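Local coordinates for Lv-ranaspumin (Lv-RSN-1) (Leptodactylus vastus, PDB 4K82), which is a surfactant protein of the frog's foam nest and probably helps to form and stabilise the foam by lowering surface tension, at residues A[15-23]-A[96-105]; A[152-163]-A[178-189]. One frame throughout, in Å; residues are numbered along the deposited sequence.

Both contacts belong to the single, largely helical chain, and they lie on opposite sides of its centre. Interaction 1 joins two helices, 15-23 and 96-102, that are distant in sequence; interaction 2 packs helix 152-163 against the end of helix 175-180 and the beta-hairpin that follows it. Their centres are about 40 Å apart and their nearest atoms about 25 Å, and along the chain interaction 1 is complete before interaction 2 begins. Both are mainly apolar, interaction 1 through leucines and interaction 2 round a phenylalanine, and neither has a direct hydrogen bond from one segment to the other. Segment 15-23 also carries Cys18, whose disulfide ties it to Cys67, just beyond helix 48-64.

Interaction 1 of 2, residues A[15-23]-A[96-105]; sequences GTACLTKAL and LYKLLKELKI
Leu19 drives one methyl, CD2, into a row of leucines on 96-105, meeting Leu99 CD2 tip to tip at 3.8 Å and Leu96 CD1 at 3.9 Å. With CG opposite the backbone N (chi1 177°), its branch extends across to the other helix. One turn on, Leu23 CD1 touches both Leu100 CD2, 3.7 Å away, and Ile105 CG2; the side chains of Leu23 and Leu100 cross at about a right angle. One turn before Leu19, Thr16 CG2 rests on Leu99 CD1. Leu103, just before Lys104, whose positive phi closes the helix in a Schellman motif, sets both methyls against the Thr20 hydroxyl, with CD2 3.5 Å from OG1. That hydroxyl donates to Thr16 O at 2.7 Å from above the carbonyl plane, while Thr20 N reaches the same oxygen from the opposite face. A valine in place of Thr20 would probably leave Thr16 O with only its backbone donor from that residue. Apolar packing thus joins helix 14-24 to the C-terminal end of helix 89-102, the axes of 15-23 and 96-102 coming within 11.3 Å and crossing at -59°. Helix 48-64 meets Leu19 and Leu96, helix 29-42 touches Leu19 and Leu100, and helix 107-121 adds Phe110 against Leu100 and Ile105.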
loop_
_atom_site.group_PDB
_atom_site.type_symbol
_atom_site.label_atom_id
_atom_site.label_comp_id
_atom_site.label_asym_id
_atom_site.label_seq_id
_atom_site.Cartn_x
_atom_site.Cartn_y
_atom_site.Cartn_z
ATOM N N GLY A 15 -12.213 18.293 -10.749
ATOM C CA GLY A 15 -11.399 17.156 -10.347
ATOM C C GLY A 15 -10.889 17.248 -8.921
ATOM O O GLY A 15 -10.961 16.280 -8.160
ATOM N N THR A 16 -10.355 18.410 -8.562
ATOM C CA THR A 16 -9.878 18.651 -7.207
ATOM C C THR A 16 -11.020 18.654 -6.204
ATOM O O THR A 16 -10.877 18.183 -5.074
ATOM C CB THR A 16 -9.124 19.996 -7.120
ATOM O OG1 THR A 16 -8.057 20.011 -8.079
ATOM C CG2 THR A 16 -8.550 20.203 -5.727
ATOM N N ALA A 17 -12.162 19.190 -6.627
ATOM C CA ALA A 17 -13.346 19.207 -5.788
ATOM C C ALA A 17 -13.772 17.785 -5.449
ATOM O O ALA A 17 -14.060 17.468 -4.294
ATOM C CB ALA A 17 -14.479 19.936 -6.493
ATOM N N CYS A 18 -13.814 16.937 -6.471
ATOM C CA CYS A 18 -14.260 15.562 -6.310
ATOM C C CYS A 18 -13.305 14.808 -5.387
ATOM O O CYS A 18 -13.733 14.047 -4.515
ATOM C CB CYS A 18 -14.344 14.877 -7.676
ATOM S SG CYS A 18 -14.800 13.124 -7.632
ATOM N N LEU A 19 -12.011 15.028 -5.596
ATOM C CA LEU A 19 -10.981 14.391 -4.788
ATOM C C LEU A 19 -11.107 14.814 -3.329
ATOM O O LEU A 19 -11.044 13.984 -2.423
ATOM C CB LEU A 19 -9.591 14.758 -5.316
ATOM C CG LEU A 19 -8.429 14.196 -4.508
ATOM C CD1 LEU A 19 -8.494 12.666 -4.503
ATOM C CD2 LEU A 19 -7.117 14.693 -5.087
ATOM N N THR A 20 -11.284 16.117 -3.116
ATOM C CA THR A 20 -11.449 16.687 -1.780
ATOM C C THR A 20 -12.565 15.999 -0.990
ATOM O O THR A 20 -12.377 15.594 0.161
ATOM C CB THR A 20 -11.753 18.201 -1.868
ATOM O OG1 THR A 20 -10.661 18.875 -2.503
ATOM C CG2 THR A 20 -11.972 18.789 -0.492
ATOM N N LYS A 21 -13.726 15.861 -1.615
ATOM C CA LYS A 21 -14.852 15.222 -0.953
ATOM C C LYS A 21 -14.580 13.733 -0.750
ATOM O O LYS A 21 -14.885 13.168 0.306
ATOM C CB LYS A 21 -16.135 15.425 -1.761
ATOM C CG LYS A 21 -17.400 15.091 -0.978
ATOM C CD LYS A 21 -18.623 15.010 -1.877
ATOM C CE LYS A 21 -18.475 13.903 -2.914
ATOM N NZ LYS A 21 -17.912 12.633 -2.347
ATOM N N ALA A 22 -13.995 13.107 -1.769
ATOM C CA ALA A 22 -13.726 11.676 -1.736
ATOM C C ALA A 22 -12.823 11.284 -0.562
ATOM O O ALA A 22 -12.983 10.212 0.020
ATOM C CB ALA A 22 -13.114 11.227 -3.053
ATOM N N LEU A 23 -11.886 12.160 -0.209
ATOM C CA LEU A 23 -10.981 11.895 0.912
ATOM C C LEU A 23 -11.691 11.971 2.268
ATOM O O LEU A 23 -11.222 11.403 3.257
ATOM C CB LEU A 23 -9.800 12.865 0.880
ATOM C CG LEU A 23 -8.809 12.637 -0.262
ATOM C CD1 LEU A 23 -7.893 13.842 -0.421
ATOM C CD2 LEU A 23 -7.991 11.376 -0.003
ATOM N N LEU A 96 -0.101 15.377 -7.859
ATOM C CA LEU A 96 -1.071 14.785 -6.964
ATOM C C LEU A 96 -0.565 14.842 -5.527
ATOM O O LEU A 96 -1.309 15.190 -4.605
ATOM C CB LEU A 96 -1.358 13.339 -7.385
ATOM C CG LEU A 96 -2.407 12.636 -6.542
ATOM C CD1 LEU A 96 -3.692 13.461 -6.560
ATOM C CD2 LEU A 96 -2.639 11.245 -7.095
ATOM N N TYR A 97 0.710 14.512 -5.338
ATOM C CA TYR A 97 1.297 14.542 -4.008
ATOM C C TYR A 97 1.198 15.952 -3.402
ATOM O O TYR A 97 0.732 16.114 -2.278
ATOM C CB TYR A 97 2.747 14.053 -4.070
ATOM C CG TYR A 97 3.449 14.006 -2.734
ATOM C CD1 TYR A 97 2.846 13.427 -1.627
ATOM C CD2 TYR A 97 4.716 14.543 -2.585
ATOM C CE1 TYR A 97 3.494 13.384 -0.408
ATOM C CE2 TYR A 97 5.372 14.504 -1.373
ATOM C CZ TYR A 97 4.759 13.923 -0.293
ATOM O OH TYR A 97 5.426 13.892 0.911
ATOM N N LYS A 98 1.629 16.959 -4.156
ATOM C CA LYS A 98 1.519 18.354 -3.716
ATOM C C LYS A 98 0.073 18.735 -3.411
ATOM O O LYS A 98 -0.209 19.373 -2.390
ATOM C CB LYS A 98 2.106 19.306 -4.764
ATOM C CG LYS A 98 3.590 19.098 -5.046
ATOM C CD LYS A 98 4.109 20.119 -6.060
ATOM C CE LYS A 98 5.260 19.566 -6.906
ATOM N NZ LYS A 98 6.578 19.528 -6.199
ATOM N N LEU A 99 -0.840 18.328 -4.290
ATOM C CA LEU A 99 -2.257 18.597 -4.087
ATOM C C LEU A 99 -2.762 17.993 -2.772
ATOM O O LEU A 99 -3.503 18.644 -2.026
ATOM C CB LEU A 99 -3.085 18.068 -5.270
ATOM C CG LEU A 99 -4.585 18.341 -5.216
ATOM C CD1 LEU A 99 -4.858 19.834 -5.129
ATOM C CD2 LEU A 99 -5.284 17.733 -6.429
ATOM N N LEU A 100 -2.372 16.749 -2.493
ATOM C CA LEU A 100 -2.823 16.080 -1.282
ATOM C C LEU A 100 -2.390 16.865 -0.048
ATOM O O LEU A 100 -3.160 17.031 0.890
ATOM C CB LEU A 100 -2.317 14.633 -1.214
ATOM C CG LEU A 100 -2.986 13.661 -2.187
ATOM C CD1 LEU A 100 -2.389 12.267 -2.041
ATOM C CD2 LEU A 100 -4.501 13.608 -1.958
ATOM N N LYS A 101 -1.169 17.385 -0.077
ATOM C CA LYS A 101 -0.669 18.188 1.033
ATOM C C LYS A 101 -1.438 19.505 1.155
ATOM O O LYS A 101 -1.725 19.959 2.261
ATOM C CB LYS A 101 0.834 18.420 0.886
ATOM C CG LYS A 101 1.644 17.133 0.935
ATOM C CD LYS A 101 3.022 17.316 0.317
ATOM C CE LYS A 101 3.934 18.178 1.181
ATOM N NZ LYS A 101 4.710 17.377 2.176
ATOM N N GLU A 102 -1.789 20.102 0.019
ATOM C CA GLU A 102 -2.617 21.308 0.011
ATOM C C GLU A 102 -4.002 21.047 0.600
ATOM O O GLU A 102 -4.612 21.943 1.188
ATOM C CB GLU A 102 -2.752 21.875 -1.409
ATOM C CG GLU A 102 -1.494 22.564 -1.929
ATOM C CD GLU A 102 -1.681 23.169 -3.312
ATOM O OE1 GLU A 102 -2.732 22.912 -3.937
ATOM O OE2 GLU A 102 -0.777 23.902 -3.776
ATOM N N LEU A 103 -4.497 19.821 0.445
ATOM C CA LEU A 103 -5.800 19.444 0.987
ATOM C C LEU A 103 -5.723 19.021 2.450
ATOM O O LEU A 103 -6.730 18.589 3.030
ATOM C CB LEU A 103 -6.418 18.316 0.169
ATOM C CG LEU A 103 -6.678 18.630 -1.300
ATOM C CD1 LEU A 103 -7.390 17.447 -1.947
ATOM C CD2 LEU A 103 -7.486 19.908 -1.444
ATOM N N LYS A 104 -4.527 19.123 3.025
ATOM C CA LYS A 104 -4.303 18.881 4.454
ATOM C C LYS A 104 -4.574 17.441 4.910
ATOM O O LYS A 104 -5.081 17.222 6.007
ATOM C CB LYS A 104 -5.124 19.864 5.299
ATOM C CG LYS A 104 -4.867 21.330 4.972
ATOM C CD LYS A 104 -5.975 22.218 5.518
ATOM C CE LYS A 104 -5.806 23.666 5.073
ATOM N NZ LYS A 104 -6.951 24.515 5.509
ATOM N N ILE A 105 -4.231 16.464 4.075
ATOM C CA ILE A 105 -4.400 15.059 4.440
ATOM C C ILE A 105 -3.598 14.702 5.688
ATOM O O ILE A 105 -2.664 15.415 6.069
ATOM C CB ILE A 105 -3.986 14.109 3.290
ATOM C CG1 ILE A 105 -2.628 14.512 2.716
ATOM C CG2 ILE A 105 -5.039 14.100 2.185
ATOM C CD1 ILE A 105 -1.479 13.649 3.185
#

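Interaction 2 of 2, residues A[152-163]-A[178-189]; sequences PELIIKDLKIIL and LFKNIFVKDGIL
Phe179 is a knob in a hole formed by Ile156, Leu159, Lys160 and Leu163 of helix 152-163, just ahead of a beta-hairpin whose two strands join through a type I' turn, Lys185 to Ile188. This end is tightly packed. The aliphatic part of Lys160 lies over one ring face in a CH-pi contact, CG 4.0 Å from the ring centroid and 11° off the normal, and Ile182 CD1 covers the opposite face toward the rim. Phe179 CZ comes within 3.5 Å of Lys160 CA, close to the helix backbone. With CG1 beside the backbone N (chi1 -71°), Ile156 sends CG2 to the ring and its other branch toward the hairpin, where CG1 meets Leu189 CG at 3.8 Å. Leu159 and Leu178 extend this packing to helix 196-212 through Leu202 and Leu198. The first helical turn has a looser, more solvent-facing border. There Pro152 CB still packs on Val184 CG2 at 3.7 Å and on Leu189 CD1, but exposed Glu153 bends at chi2 and reaches the strand backbone through water. That water donates to Glu153 OE1 and accepts from Val184 N, both at 2.8 Å.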
loop_
_atom_site.group_PDB
_atom_site.type_symbol
_atom_site.label_atom_id
_atom_site.label_comp_id
_atom_site.label_asym_id
_atom_site.label_seq_id
_atom_site.Cartn_x
_atom_site.Cartn_y
_atom_site.Cartn_z
ATOM N N PRO A 152 -3.149 -17.634 19.723
ATOM C CA PRO A 152 -1.928 -17.559 18.905
ATOM C C PRO A 152 -1.769 -18.718 17.908
ATOM O O PRO A 152 -1.176 -18.501 16.851
ATOM C CB PRO A 152 -0.797 -17.567 19.943
ATOM C CG PRO A 152 -1.400 -18.195 21.154
ATOM C CD PRO A 152 -2.852 -17.779 21.158
ATOM N N GLU A 153 -2.275 -19.911 18.208
ATOM C CA GLU A 153 -2.208 -20.979 17.214
ATOM C C GLU A 153 -3.073 -20.632 16.009
ATOM O O GLU A 153 -2.717 -20.945 14.873
ATOM C CB GLU A 153 -2.630 -22.344 17.794
ATOM C CG GLU A 153 -1.619 -22.938 18.775
ATOM C CD GLU A 153 -0.304 -23.389 18.130
ATOM O OE1 GLU A 153 0.718 -23.466 18.853
ATOM O OE2 GLU A 153 -0.285 -23.689 16.918
ATOM N N LEU A 154 -4.216 -19.995 16.258
ATOM C CA LEU A 154 -5.095 -19.604 15.170
ATOM C C LEU A 154 -4.464 -18.474 14.371
ATOM O O LEU A 154 -4.594 -18.429 13.139
ATOM C CB LEU A 154 -6.464 -19.177 15.696
ATOM C CG LEU A 154 -7.616 -19.541 14.771
ATOM C CD1 LEU A 154 -7.747 -21.062 14.693
ATOM C CD2 LEU A 154 -8.888 -18.915 15.290
ATOM N N ILE A 155 -3.779 -17.566 15.063
ATOM C CA ILE A 155 -3.098 -16.462 14.373
ATOM C C ILE A 155 -2.013 -16.981 13.433
ATOM O O ILE A 155 -1.867 -16.487 12.306
ATOM C CB ILE A 155 -2.514 -15.442 15.371
ATOM C CG1 ILE A 155 -3.646 -14.725 16.118
ATOM C CG2 ILE A 155 -1.637 -14.419 14.663
ATOM C CD1 ILE A 155 -3.163 -13.798 17.214
ATOM N N ILE A 156 -1.243 -17.965 13.894
ATOM C CA ILE A 156 -0.221 -18.591 13.050
ATOM C C ILE A 156 -0.837 -19.176 11.778
ATOM O O ILE A 156 -0.337 -18.939 10.677
ATOM C CB ILE A 156 0.579 -19.659 13.818
ATOM C CG1 ILE A 156 1.488 -18.979 14.829
ATOM C CG2 ILE A 156 1.391 -20.532 12.857
ATOM C CD1 ILE A 156 2.169 -19.966 15.734
ATOM N N LYS A 157 -1.926 -19.918 11.934
ATOM C CA LYS A 157 -2.635 -20.496 10.801
ATOM C C LYS A 157 -3.131 -19.416 9.839
ATOM O O LYS A 157 -3.012 -19.554 8.616
ATOM C CB LYS A 157 -3.813 -21.345 11.287
ATOM C CG LYS A 157 -3.573 -22.833 11.183
ATOM C CD LYS A 157 -4.877 -23.586 10.959
ATOM C CE LYS A 157 -5.485 -23.233 9.609
ATOM N NZ LYS A 157 -6.829 -23.841 9.440
ATOM N N ASP A 158 -3.688 -18.341 10.387
ATOM C CA ASP A 158 -4.207 -17.260 9.549
ATOM C C ASP A 158 -3.072 -16.557 8.815
ATOM O O ASP A 158 -3.213 -16.153 7.664
ATOM C CB ASP A 158 -5.002 -16.253 10.373
ATOM C CG ASP A 158 -6.409 -16.751 10.695
ATOM O OD1 ASP A 158 -6.854 -17.732 10.053
ATOM O OD2 ASP A 158 -7.069 -16.171 11.587
ATOM N N LEU A 159 -1.940 -16.406 9.487
ATOM C CA LEU A 159 -0.815 -15.730 8.860
ATOM C C LEU A 159 -0.292 -16.562 7.700
ATOM O O LEU A 159 0.099 -16.019 6.658
ATOM C CB LEU A 159 0.288 -15.486 9.893
ATOM C CG LEU A 159 1.524 -14.726 9.411
ATOM C CD1 LEU A 159 1.147 -13.326 9.007
ATOM C CD2 LEU A 159 2.590 -14.712 10.502
ATOM N N LYS A 160 -0.301 -17.881 7.871
ATOM C CA LYS A 160 0.147 -18.799 6.827
ATOM C C LYS A 160 -0.679 -18.633 5.550
ATOM O O LYS A 160 -0.134 -18.574 4.447
ATOM C CB LYS A 160 0.065 -20.241 7.325
ATOM C CG LYS A 160 0.939 -21.219 6.572
ATOM C CD LYS A 160 0.982 -22.578 7.266
ATOM C CE LYS A 160 1.144 -22.446 8.782
ATOM N NZ LYS A 160 1.686 -23.683 9.420
ATOM N N ILE A 161 -1.993 -18.554 5.718
ATOM C CA ILE A 161 -2.908 -18.363 4.600
ATOM C C ILE A 161 -2.641 -17.024 3.923
ATOM O O ILE A 161 -2.591 -16.928 2.691
ATOM C CB ILE A 161 -4.369 -18.420 5.087
ATOM C CG1 ILE A 161 -4.739 -19.861 5.450
ATOM C CG2 ILE A 161 -5.319 -17.842 4.039
ATOM C CD1 ILE A 161 -6.003 -19.985 6.283
ATOM N N ILE A 162 -2.441 -15.991 4.734
ATOM C CA ILE A 162 -2.241 -14.648 4.203
ATOM C C ILE A 162 -0.941 -14.544 3.414
ATOM O O ILE A 162 -0.912 -13.998 2.302
ATOM C CB ILE A 162 -2.257 -13.593 5.336
ATOM C CG1 ILE A 162 -3.670 -13.451 5.904
ATOM C CG2 ILE A 162 -1.757 -12.231 4.814
ATOM C CD1 ILE A 162 -3.720 -12.780 7.271
ATOM N N LEU A 163 0.144 -15.059 3.980
ATOM C CA LEU A 163 1.443 -14.944 3.325
ATOM C C LEU A 163 1.530 -15.771 2.062
ATOM O O LEU A 163 2.300 -15.444 1.155
ATOM C CB LEU A 163 2.573 -15.331 4.269
ATOM C CG LEU A 163 2.686 -14.443 5.502
ATOM C CD1 LEU A 163 3.774 -14.963 6.417
ATOM C CD2 LEU A 163 2.936 -12.988 5.131
ATOM N N LEU A 178 9.885 -21.158 6.595
ATOM C CA LEU A 178 9.560 -20.011 7.434
ATOM C C LEU A 178 8.727 -20.481 8.626
ATOM O O LEU A 178 9.029 -20.163 9.781
ATOM C CB LEU A 178 8.805 -18.948 6.631
ATOM C CG LEU A 178 8.481 -17.663 7.393
ATOM C CD1 LEU A 178 9.647 -16.699 7.333
ATOM C CD2 LEU A 178 7.212 -17.018 6.851
ATOM N N PHE A 179 7.712 -21.286 8.358
ATOM C CA PHE A 179 6.837 -21.695 9.455
ATOM C C PHE A 179 7.369 -22.821 10.326
ATOM O O PHE A 179 6.823 -23.086 11.399
ATOM C CB PHE A 179 5.419 -21.954 8.964
ATOM C CG PHE A 179 4.619 -20.694 8.798
ATOM C CD1 PHE A 179 4.689 -19.959 7.622
ATOM C CD2 PHE A 179 3.837 -20.219 9.840
ATOM C CE1 PHE A 179 3.969 -18.783 7.481
ATOM C CE2 PHE A 179 3.102 -19.051 9.700
ATOM C CZ PHE A 179 3.172 -18.330 8.525
ATOM N N LYS A 180 8.445 -23.475 9.900
ATOM C CA LYS A 180 9.167 -24.355 10.812
ATOM C C LYS A 180 9.750 -23.543 11.960
ATOM O O LYS A 180 10.042 -24.074 13.029
ATOM C CB LYS A 180 10.277 -25.117 10.086
ATOM C CG LYS A 180 9.761 -26.266 9.246
ATOM C CD LYS A 180 10.825 -26.836 8.322
ATOM C CE LYS A 180 10.165 -27.692 7.242
ATOM N NZ LYS A 180 11.006 -27.832 6.021
ATOM N N ASN A 181 9.895 -22.243 11.727
ATOM C CA ASN A 181 10.530 -21.334 12.666
ATOM C C ASN A 181 9.582 -20.330 13.323
ATOM O O ASN A 181 10.019 -19.326 13.894
ATOM C CB ASN A 181 11.643 -20.586 11.941
ATOM C CG ASN A 181 12.808 -21.489 11.606
ATOM O OD1 ASN A 181 13.692 -21.702 12.435
ATOM N ND2 ASN A 181 12.808 -22.034 10.395
ATOM N N ILE A 182 8.287 -20.594 13.241
ATOM C CA ILE A 182 7.320 -19.727 13.895
ATOM C C ILE A 182 6.555 -20.555 14.924
ATOM O O ILE A 182 5.967 -21.579 14.588
ATOM C CB ILE A 182 6.368 -19.060 12.889
ATOM C CG1 ILE A 182 7.167 -18.188 11.909
ATOM C CG2 ILE A 182 5.313 -18.222 13.613
ATOM C CD1 ILE A 182 6.297 -17.518 10.842
ATOM N N PHE A 183 6.613 -20.114 16.177
ATOM C CA PHE A 183 6.122 -20.898 17.309
ATOM C C PHE A 183 5.320 -20.012 18.238
ATOM O O PHE A 183 5.515 -18.809 18.289
ATOM C CB PHE A 183 7.280 -21.419 18.170
ATOM C CG PHE A 183 8.248 -22.314 17.461
ATOM C CD1 PHE A 183 9.318 -21.781 16.754
ATOM C CD2 PHE A 183 8.137 -23.694 17.566
ATOM C CE1 PHE A 183 10.232 -22.605 16.123
ATOM C CE2 PHE A 183 9.050 -24.529 16.938
ATOM C CZ PHE A 183 10.099 -23.982 16.213
ATOM N N VAL A 184 4.458 -20.624 19.035
ATOM C CA VAL A 184 3.970 -19.941 20.216
ATOM C C VAL A 184 4.992 -20.185 21.319
ATOM O O VAL A 184 5.401 -21.321 21.542
ATOM C CB VAL A 184 2.624 -20.488 20.669
ATOM C CG1 VAL A 184 2.130 -19.682 21.848
ATOM C CG2 VAL A 184 1.615 -20.398 19.525
ATOM N N LYS A 185 5.414 -19.113 21.978
ATOM C CA LYS A 185 6.376 -19.186 23.072
ATOM C C LYS A 185 5.830 -18.290 24.164
ATOM O O LYS A 185 5.656 -17.100 23.943
ATOM C CB LYS A 185 7.739 -18.672 22.587
ATOM C CG LYS A 185 8.854 -18.638 23.623
ATOM C CD LYS A 185 10.179 -18.239 22.961
ATOM C CE LYS A 185 11.329 -18.156 23.964
ATOM N NZ LYS A 185 11.241 -16.963 24.861
ATOM N N ASP A 186 5.530 -18.851 25.338
ATOM C CA ASP A 186 5.032 -18.032 26.446
ATOM C C ASP A 186 3.806 -17.176 26.061
ATOM O O ASP A 186 3.654 -16.049 26.522
ATOM C CB ASP A 186 6.172 -17.141 26.973
ATOM C CG ASP A 186 5.875 -16.539 28.338
ATOM O OD1 ASP A 186 5.426 -17.289 29.227
ATOM O OD2 ASP A 186 6.089 -15.316 28.514
ATOM N N GLY A 187 2.935 -17.711 25.214
ATOM C CA GLY A 187 1.714 -17.004 24.844
ATOM C C GLY A 187 1.797 -15.964 23.723
ATOM O O GLY A 187 0.778 -15.390 23.329
ATOM N N ILE A 188 2.993 -15.702 23.209
ATOM C CA ILE A 188 3.128 -14.787 22.067
ATOM C C ILE A 188 3.748 -15.484 20.854
ATOM O O ILE A 188 4.400 -16.521 20.978
ATOM C CB ILE A 188 3.952 -13.523 22.398
ATOM C CG1 ILE A 188 5.373 -13.885 22.823
ATOM C CG2 ILE A 188 3.269 -12.702 23.470
ATOM C CD1 ILE A 188 6.317 -12.701 22.830
ATOM N N LEU A 189 3.536 -14.925 19.668
ATOM C CA LEU A 189 4.178 -15.500 18.496
ATOM C C LEU A 189 5.680 -15.263 18.607
ATOM O O LEU A 189 6.131 -14.193 19.019
ATOM C CB LEU A 189 3.620 -14.896 17.201
ATOM C CG LEU A 189 2.509 -15.674 16.489
ATOM C CD1 LEU A 189 1.257 -15.792 17.335
ATOM C CD2 LEU A 189 2.191 -15.005 15.154
HETATM O O HOH W 1 3.523 -23.211 18.483
#